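Cellulosomal scaffoldin (Bacteroides cellulosolvens, PDB 2Y3N) contributes to assembly of the cellulosome, the fragment here being a type II cohesin domain that binds a dockerin module of a partner protein. Local coordinates at residues N39-T44 and Q86-F91; I129-F134 and G168-K173. One frame throughout, in Å; residues are numbered along the deposited sequence.

Contact 1 of 2, residues N39-T44 and Q86-F91; sequences NIKYNT and QGVLNF
Two neighbouring antiparallel strands of the cohesin beta-sandwich meet where Ile40 faces Leu89 as a hydrogen-bonded pair, the strand axes running at 164° to one another. Ile40 N donates to Leu89 O at 3.0 Å and Leu89 N returns a nearly straight bond to Ile40 O, while further along Tyr42 N binds Gly87 O at 2.8 Å. On their shared face Ile40 CB sits 4.1 Å from Leu89 CB, and Ile40 CD1 touches Phe91 CZ at 3.7 Å; Val116 of strand 111-120 in the opposing sheet packs on Leu89 and Phe91. The Tyr42 ring folds back over residues 86-91 because CG stands between the backbone N and carbonyl carbon (chi1 60°). The face of the Tyr42 ring receives Gly87 CA in a CH-pi contact, 3.6 Å from the ring centroid, and Leu89 CG lies 3.7 Å from Tyr42 CE1. Thr44 CG2 presses tightly on Gly87 CA. Lys41, bent at chi2 and chi4, curls its ammonium over the strand end, where NZ bonds Gln86 O at 2.8 Å and also Tyr42 O, clipping both backbones together. On the Lys41 face, Asn90 takes a hydrogen bond from Gln37 and packs on Phe60 of the bound glycoside hydrolase chain. Gly87, with positive phi, begins a G1 beta bulge with Val88, both residues facing Asn83.

Contact 2 of 2, residues I129-F134 and G168-K173; sequences IKLATF and GLIYPK
Ile129 and Ile170 form an antiparallel hydrogen-bonded pair near the C-terminal end of the cohesin beta-sandwich, joining the last strand, 169-172, to strand 129-134. Three backbone bonds make the join: Ile129 N to Ile170 O, Ile170 N to Ile129 O at 2.9 Å, and Leu131 N to Gly168 O at 3.0 Å. Two CA-H...O contacts add to them, the shorter from Leu169 CA to Ile129 O at 3.1 Å.

Apolar packing fills the inward face. Ile129 and Ile170 run alongside each other in the same direction, and both place CG1 between the backbone N and carbonyl carbon (chi1 57° and 59°), which brings the two CG1 atoms to 3.9 Å. Leu131 reaches across to Ile170, CD1 to CD1 at 4.0 Å. Leu47 of strand 47-51 touches all three side chains, and Ile10 packs on Leu131 and Ile170, tying the pair to the other sheet.

At the non-hydrogen-bonded pair Lys130 and Leu169 the side chains diverge at CB, yet their outer parts meet on the exposed side. The Lys130 ammonium bonds Pro167 O just before residues 168-173, and along its bent chain Lys130 CD rests 3.8 Å from Leu169 CD2.

Overall arrangement
Contact 1 closes before contact 2 opens along the chain, and their centres lie about 13 Å apart in one mixed sheet of the cohesin sandwich. Strand 33-41 is the common neighbour: it pairs with 88-95 on one edge and 129-134 on the other, so the order across this region is 88-95, 33-41, 129-134, 169-172. The join between the contacts is direct, with a probable hydrogen bond from Thr133 N to Lys41 O at 2.7 Å and Ile40 packing on Ala132 and Phe134. Contact 1 is largely buried but reaches the partner hydrolase chain through Asn90, whereas contact 2, touched by no other chain of the assembly, brings the C-terminal strand into the sheet.

Contact 1 of 2, residues N39-T44 and Q86-F91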
ATOM      1  N   ASN C  39       2.323  -4.808   1.635  1.00 13.26           N
ATOM      2  CA  ASN C  39       1.895  -5.699   2.658  1.00 15.60           C
ATOM      3  C   ASN C  39       2.717  -5.451   3.918  1.00 14.56           C
ATOM      4  O   ASN C  39       3.927  -5.594   3.885  1.00 12.71           O
ATOM      5  CB  ASN C  39       2.049  -7.151   2.201  1.00 14.65           C
ATOM      6  CG  ASN C  39       0.966  -7.584   1.181  1.00 15.80           C
ATOM      7  OD1 ASN C  39       0.102  -6.776   0.749  1.00 16.96           O
ATOM      8  ND2 ASN C  39       0.979  -8.868   0.833  1.00 11.99           N
ATOM      9  N   ILE C  40       2.012  -5.150   5.024  1.00 13.55           N
ATOM     10  CA  ILE C  40       2.601  -4.715   6.260  1.00 14.93           C
ATOM     11  C   ILE C  40       2.083  -5.595   7.423  1.00 14.13           C
ATOM     12  O   ILE C  40       0.883  -5.620   7.715  1.00 17.24           O
ATOM     13  CB  ILE C  40       2.299  -3.186   6.552  1.00 13.94           C
ATOM     14  CG1 ILE C  40       2.831  -2.312   5.410  1.00 16.82           C
ATOM     15  CG2 ILE C  40       2.986  -2.788   7.865  1.00 14.36           C
ATOM     16  CD1 ILE C  40       2.484  -0.745   5.618  1.00 16.88           C
ATOM     17  N   LYS C  41       3.006  -6.357   8.010  1.00 14.28           N
ATOM     18  CA  LYS C  41       2.697  -7.218   9.126  1.00 14.40           C
ATOM     19  C   LYS C  41       2.911  -6.423  10.412  1.00 15.24           C
ATOM     20  O   LYS C  41       3.986  -5.759  10.589  1.00 19.59           O
ATOM     21  CB  LYS C  41       3.654  -8.435   9.113  1.00 11.65           C
ATOM     22  CG  LYS C  41       3.616  -9.240  10.489  1.00 14.47           C
ATOM     23  CD  LYS C  41       2.748 -10.466  10.274  1.00 18.42           C
ATOM     24  CE  LYS C  41       2.392 -11.234  11.573  1.00 24.19           C
ATOM     25  NZ  LYS C  41       1.255 -10.595  12.397  1.00 31.69           N
ATOM     26  N   TYR C  42       1.930  -6.452  11.305  1.00 15.97           N
ATOM     27  CA  TYR C  42       2.079  -5.907  12.660  1.00 16.52           C
ATOM     28  C   TYR C  42       1.650  -6.963  13.719  1.00 16.01           C
ATOM     29  O   TYR C  42       1.002  -7.950  13.416  1.00 18.50           O
ATOM     30  CB  TYR C  42       1.255  -4.604  12.873  1.00 17.66           C
ATOM     31  CG  TYR C  42      -0.206  -4.878  12.655  1.00 19.98           C
ATOM     32  CD1 TYR C  42      -0.750  -4.819  11.353  1.00 22.89           C
ATOM     33  CD2 TYR C  42      -1.075  -5.169  13.742  1.00 21.81           C
ATOM     34  CE1 TYR C  42      -2.142  -5.131  11.111  1.00 18.13           C
ATOM     35  CE2 TYR C  42      -2.496  -5.471  13.503  1.00 21.05           C
ATOM     36  CZ  TYR C  42      -2.975  -5.426  12.184  1.00 22.46           C
ATOM     37  OH  TYR C  42      -4.294  -5.695  11.888  1.00 23.99           O
ATOM     38  N   ASN C  43       2.066  -6.716  14.947  1.00 16.03           N
ATOM     39  CA  ASN C  43       1.864  -7.589  16.076  1.00 18.70           C
ATOM     40  C   ASN C  43       0.500  -7.335  16.759  1.00 18.90           C
ATOM     41  O   ASN C  43       0.306  -6.328  17.430  1.00 20.36           O
ATOM     42  CB  ASN C  43       3.061  -7.474  17.081  1.00 19.34           C
ATOM     43  CG  ASN C  43       2.994  -8.568  18.166  1.00 21.48           C
ATOM     44  OD1 ASN C  43       1.908  -8.986  18.523  1.00 22.23           O
ATOM     45  ND2 ASN C  43       4.132  -9.096  18.594  1.00 24.62           N
ATOM     46  N   THR C  44      -0.442  -8.275  16.602  1.00 19.70           N
ATOM     47  CA  THR C  44      -1.811  -8.036  16.980  1.00 20.25           C
ATOM     48  C   THR C  44      -2.011  -8.119  18.493  1.00 19.89           C
ATOM     49  O   THR C  44      -3.009  -7.618  19.001  1.00 21.89           O
ATOM     50  CB  THR C  44      -2.815  -9.058  16.338  1.00 19.58           C
ATOM     51  OG1 THR C  44      -2.464 -10.360  16.741  1.00 21.30           O
ATOM     52  CG2 THR C  44      -2.825  -8.978  14.847  1.00 21.84           C
ATOM     53  N   GLN C  86      -4.877 -11.724  11.450  1.00 22.04           N
ATOM     54  CA  GLN C  86      -3.473 -12.140  11.326  1.00 20.69           C
ATOM     55  C   GLN C  86      -2.431 -11.011  11.331  1.00 19.89           C
ATOM     56  O   GLN C  86      -1.246 -11.291  11.297  1.00 22.00           O
ATOM     57  CB  GLN C  86      -3.273 -12.992  10.086  1.00 18.82           C
ATOM     58  CG  GLN C  86      -3.509 -14.391  10.368  1.00 29.51           C
ATOM     59  CD  GLN C  86      -4.959 -14.703  10.413  1.00 36.26           C
ATOM     60  OE1 GLN C  86      -5.513 -15.057  11.464  1.00 38.98           O
ATOM     61  NE2 GLN C  86      -5.612 -14.556   9.262  1.00 43.68           N
ATOM     62  N   GLY C  87      -2.859  -9.775  11.476  1.00 18.86           N
ATOM     63  CA  GLY C  87      -1.914  -8.654  11.531  1.00 19.68           C
ATOM     64  C   GLY C  87      -1.315  -8.248  10.196  1.00 18.44           C
ATOM     65  O   GLY C  87      -0.174  -7.838  10.147  1.00 18.60           O
ATOM     66  N   VAL C  88      -2.074  -8.346   9.103  1.00 17.35           N
ATOM     67  CA  VAL C  88      -1.476  -8.005   7.821  1.00 16.30           C
ATOM     68  C   VAL C  88      -2.323  -6.943   7.142  1.00 15.77           C
ATOM     69  O   VAL C  88      -3.509  -7.180   6.829  1.00 17.89           O
ATOM     70  CB  VAL C  88      -1.208  -9.282   6.937  1.00 15.18           C
ATOM     71  CG1 VAL C  88      -0.684  -8.973   5.543  1.00 18.05           C
ATOM     72  CG2 VAL C  88      -0.159 -10.191   7.608  1.00 16.65           C
ATOM     73  N   LEU C  89      -1.714  -5.789   6.885  1.00 14.24           N
ATOM     74  CA  LEU C  89      -2.373  -4.745   6.139  1.00 13.51           C
ATOM     75  C   LEU C  89      -2.051  -4.952   4.696  1.00 14.86           C
ATOM     76  O   LEU C  89      -0.898  -5.170   4.345  1.00 16.00           O
ATOM     77  CB  LEU C  89      -1.832  -3.357   6.579  1.00 14.48           C
ATOM     78  CG  LEU C  89      -2.134  -3.024   8.033  1.00 16.04           C
ATOM     79  CD1 LEU C  89      -1.665  -1.602   8.271  1.00 15.74           C
ATOM     80  CD2 LEU C  89      -3.653  -3.169   8.319  1.00 15.96           C
ATOM     81  N   ASN C  90      -3.051  -4.823   3.825  1.00 14.90           N
ATOM     82  CA  ASN C  90      -2.778  -4.941   2.393  1.00 14.65           C
ATOM     83  C   ASN C  90      -3.509  -3.848   1.620  1.00 14.50           C
ATOM     84  O   ASN C  90      -4.709  -3.882   1.438  1.00 14.78           O
ATOM     85  CB  ASN C  90      -3.033  -6.374   1.852  1.00 18.39           C
ATOM     86  CG  ASN C  90      -3.118  -6.419   0.302  1.00 20.26           C
ATOM     87  OD1 ASN C  90      -2.391  -5.715  -0.381  1.00 18.69           O
ATOM     88  ND2 ASN C  90      -4.018  -7.212  -0.218  1.00 19.44           N
ATOM     89  N   PHE C  91      -2.680  -2.833   1.121  1.00 12.79           N
ATOM     90  CA  PHE C  91      -3.358  -1.690   0.524  1.00 13.71           C
ATOM     91  C   PHE C  91      -2.527  -1.013  -0.549  1.00 14.29           C
ATOM     92  O   PHE C  91      -1.304  -1.151  -0.584  1.00 10.73           O
ATOM     93  CB  PHE C  91      -3.740  -0.675   1.606  1.00 14.29           C
ATOM     94  CG  PHE C  91      -2.568  -0.151   2.386  1.00 16.52           C
ATOM     95  CD1 PHE C  91      -1.864   0.957   1.944  1.00 11.33           C
ATOM     96  CD2 PHE C  91      -2.170  -0.766   3.560  1.00 14.78           C
ATOM     97  CE1 PHE C  91      -0.786   1.441   2.659  1.00 12.30           C
ATOM     98  CE2 PHE C  91      -1.093  -0.286   4.281  1.00 13.58           C
ATOM     99  CZ  PHE C  91      -0.399   0.818   3.829  1.00 10.34           C
TER

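Contact 2 of 2, residues I129-F134 and G168-K173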
ATOM      1  N   ILE C 129       9.379  -3.511  20.387  1.00 21.10           N
ATOM      2  CA  ILE C 129       8.990  -4.306  19.257  1.00 20.85           C
ATOM      3  C   ILE C 129       9.149  -3.536  17.945  1.00 20.46           C
ATOM      4  O   ILE C 129       9.055  -2.308  17.889  1.00 18.97           O
ATOM      5  CB  ILE C 129       7.509  -4.900  19.348  1.00 21.77           C
ATOM      6  CG1 ILE C 129       6.471  -3.774  19.535  1.00 24.40           C
ATOM      7  CG2 ILE C 129       7.430  -5.991  20.484  1.00 25.11           C
ATOM      8  CD1 ILE C 129       4.978  -4.131  19.125  1.00 19.11           C
ATOM      9  N   LYS C 130       9.333  -4.274  16.856  1.00 20.40           N
ATOM     10  CA  LYS C 130       9.334  -3.600  15.564  1.00 21.15           C
ATOM     11  C   LYS C 130       7.897  -3.116  15.412  1.00 20.20           C
ATOM     12  O   LYS C 130       6.946  -3.840  15.736  1.00 19.27           O
ATOM     13  CB  LYS C 130       9.786  -4.558  14.446  1.00 23.05           C
ATOM     14  CG  LYS C 130      11.331  -4.915  14.464  1.00 29.05           C
ATOM     15  CD  LYS C 130      12.215  -3.699  14.030  1.00 33.52           C
ATOM     16  CE  LYS C 130      13.239  -4.050  12.905  1.00 37.10           C
ATOM     17  NZ  LYS C 130      13.746  -2.820  12.137  1.00 38.66           N
ATOM     18  N   LEU C 131       7.722  -1.881  14.988  1.00 19.91           N
ATOM     19  CA  LEU C 131       6.336  -1.338  14.904  1.00 19.18           C
ATOM     20  C   LEU C 131       5.526  -2.129  13.853  1.00 19.33           C
ATOM     21  O   LEU C 131       4.319  -2.398  14.010  1.00 18.90           O
ATOM     22  CB  LEU C 131       6.394   0.114  14.505  1.00 18.45           C
ATOM     23  CG  LEU C 131       5.046   0.803  14.367  1.00 19.84           C
ATOM     24  CD1 LEU C 131       4.221   0.691  15.644  1.00 20.67           C
ATOM     25  CD2 LEU C 131       5.294   2.316  14.056  1.00 25.84           C
ATOM     26  N   ALA C 132       6.213  -2.451  12.753  1.00 18.27           N
ATOM     27  CA  ALA C 132       5.647  -3.234  11.693  1.00 17.30           C
ATOM     28  C   ALA C 132       6.715  -3.695  10.762  1.00 18.39           C
ATOM     29  O   ALA C 132       7.924  -3.207  10.834  1.00 16.52           O
ATOM     30  CB  ALA C 132       4.583  -2.408  10.930  1.00 17.55           C
ATOM     31  N   THR C 133       6.339  -4.649   9.904  1.00 16.57           N
ATOM     32  CA  THR C 133       7.302  -5.131   8.887  1.00 17.60           C
ATOM     33  C   THR C 133       6.725  -5.197   7.503  1.00 15.47           C
ATOM     34  O   THR C 133       5.703  -5.764   7.318  1.00 15.69           O
ATOM     35  CB  THR C 133       7.864  -6.527   9.317  1.00 18.53           C
ATOM     36  OG1 THR C 133       8.495  -6.326  10.575  1.00 19.82           O
ATOM     37  CG2 THR C 133       8.915  -7.085   8.294  1.00 19.45           C
ATOM     38  N   PHE C 134       7.430  -4.665   6.485  1.00 15.39           N
ATOM     39  CA  PHE C 134       7.005  -4.873   5.127  1.00 14.73           C
ATOM     40  C   PHE C 134       7.465  -6.276   4.697  1.00 16.35           C
ATOM     41  O   PHE C 134       8.639  -6.614   4.801  1.00 13.50           O
ATOM     42  CB  PHE C 134       7.623  -3.857   4.207  1.00 15.06           C
ATOM     43  CG  PHE C 134       7.118  -2.476   4.418  1.00 15.73           C
ATOM     44  CD1 PHE C 134       7.574  -1.722   5.498  1.00 20.83           C
ATOM     45  CD2 PHE C 134       6.196  -1.904   3.504  1.00 11.14           C
ATOM     46  CE1 PHE C 134       7.073  -0.413   5.717  1.00 25.40           C
ATOM     47  CE2 PHE C 134       5.802  -0.565   3.708  1.00 12.43           C
ATOM     48  CZ  PHE C 134       6.250   0.147   4.793  1.00 18.73           C
ATOM     49  N   GLY C 168      11.539   0.870  12.469  1.00 18.31           N
ATOM     50  CA  GLY C 168      12.298   0.509  13.675  1.00 19.83           C
ATOM     51  C   GLY C 168      11.386   0.122  14.817  1.00 19.41           C
ATOM     52  O   GLY C 168      10.244  -0.328  14.642  1.00 19.12           O
ATOM     53  N   LEU C 169      11.904   0.286  16.015  1.00 21.45           N
ATOM     54  CA  LEU C 169      11.263  -0.195  17.192  1.00 20.73           C
ATOM     55  C   LEU C 169      10.493   0.891  17.857  1.00 20.34           C
ATOM     56  O   LEU C 169      10.883   2.064  17.801  1.00 19.34           O
ATOM     57  CB  LEU C 169      12.287  -0.787  18.197  1.00 22.19           C
ATOM     58  CG  LEU C 169      13.252  -1.892  17.699  1.00 26.13           C
ATOM     59  CD1 LEU C 169      14.481  -1.893  18.535  1.00 30.44           C
ATOM     60  CD2 LEU C 169      12.645  -3.248  17.785  1.00 29.77           C
ATOM     61  N   ILE C 170       9.431   0.466  18.537  1.00 18.78           N
ATOM     62  CA  ILE C 170       8.771   1.290  19.593  1.00 19.80           C
ATOM     63  C   ILE C 170       8.984   0.704  21.012  1.00 18.84           C
ATOM     64  O   ILE C 170       9.238  -0.513  21.139  1.00 18.51           O
ATOM     65  CB  ILE C 170       7.269   1.522  19.309  1.00 19.52           C
ATOM     66  CG1 ILE C 170       6.540   0.152  19.212  1.00 19.49           C
ATOM     67  CG2 ILE C 170       7.134   2.290  17.924  1.00 20.94           C
ATOM     68  CD1 ILE C 170       5.054   0.207  19.480  1.00 19.61           C
ATOM     69  N   TYR C 171       8.895   1.570  22.046  1.00 18.05           N
ATOM     70  CA  TYR C 171       9.158   1.169  23.442  1.00 19.97           C
ATOM     71  C   TYR C 171       8.053   1.677  24.343  1.00 20.78           C
ATOM     72  O   TYR C 171       7.339   2.624  23.965  1.00 22.43           O
ATOM     73  CB  TYR C 171      10.506   1.772  23.903  1.00 21.72           C
ATOM     74  CG  TYR C 171      11.687   1.340  23.073  1.00 24.31           C
ATOM     75  CD1 TYR C 171      12.376   0.166  23.396  1.00 24.41           C
ATOM     76  CD2 TYR C 171      12.137   2.119  21.966  1.00 27.40           C
ATOM     77  CE1 TYR C 171      13.462  -0.221  22.663  1.00 26.20           C
ATOM     78  CE2 TYR C 171      13.268   1.729  21.228  1.00 25.26           C
ATOM     79  CZ  TYR C 171      13.901   0.566  21.583  1.00 27.14           C
ATOM     80  OH  TYR C 171      14.989   0.155  20.865  1.00 31.44           O
ATOM     81  N   PRO C 172       7.879   1.061  25.522  1.00 21.50           N
ATOM     82  CA  PRO C 172       6.855   1.517  26.436  1.00 22.36           C
ATOM     83  C   PRO C 172       7.296   2.857  27.063  1.00 25.41           C
ATOM     84  O   PRO C 172       8.496   3.076  27.249  1.00 27.70           O
ATOM     85  CB  PRO C 172       6.848   0.389  27.486  1.00 21.13           C
ATOM     86  CG  PRO C 172       8.262  -0.072  27.514  1.00 20.50           C
ATOM     87  CD  PRO C 172       8.663  -0.078  26.105  1.00 20.77           C
ATOM     88  N   LYS C 173       6.365   3.743  27.363  1.00 30.06           N
ATOM     89  CA  LYS C 173       6.730   5.098  27.816  1.00 34.16           C
ATOM     90  C   LYS C 173       7.848   5.171  28.883  1.00 36.99           C
ATOM     91  O   LYS C 173       7.653   4.847  30.073  1.00 39.30           O
ATOM     92  CB  LYS C 173       5.483   5.834  28.307  1.00 36.88           C
ATOM     93  CG  LYS C 173       4.892   6.753  27.272  1.00 40.23           C
ATOM     94  CD  LYS C 173       5.142   8.198  27.692  1.00 42.56           C
ATOM     95  CE  LYS C 173       4.688   9.166  26.623  1.00 45.72           C
ATOM     96  NZ  LYS C 173       3.246   8.977  26.267  1.00 47.01           N
TER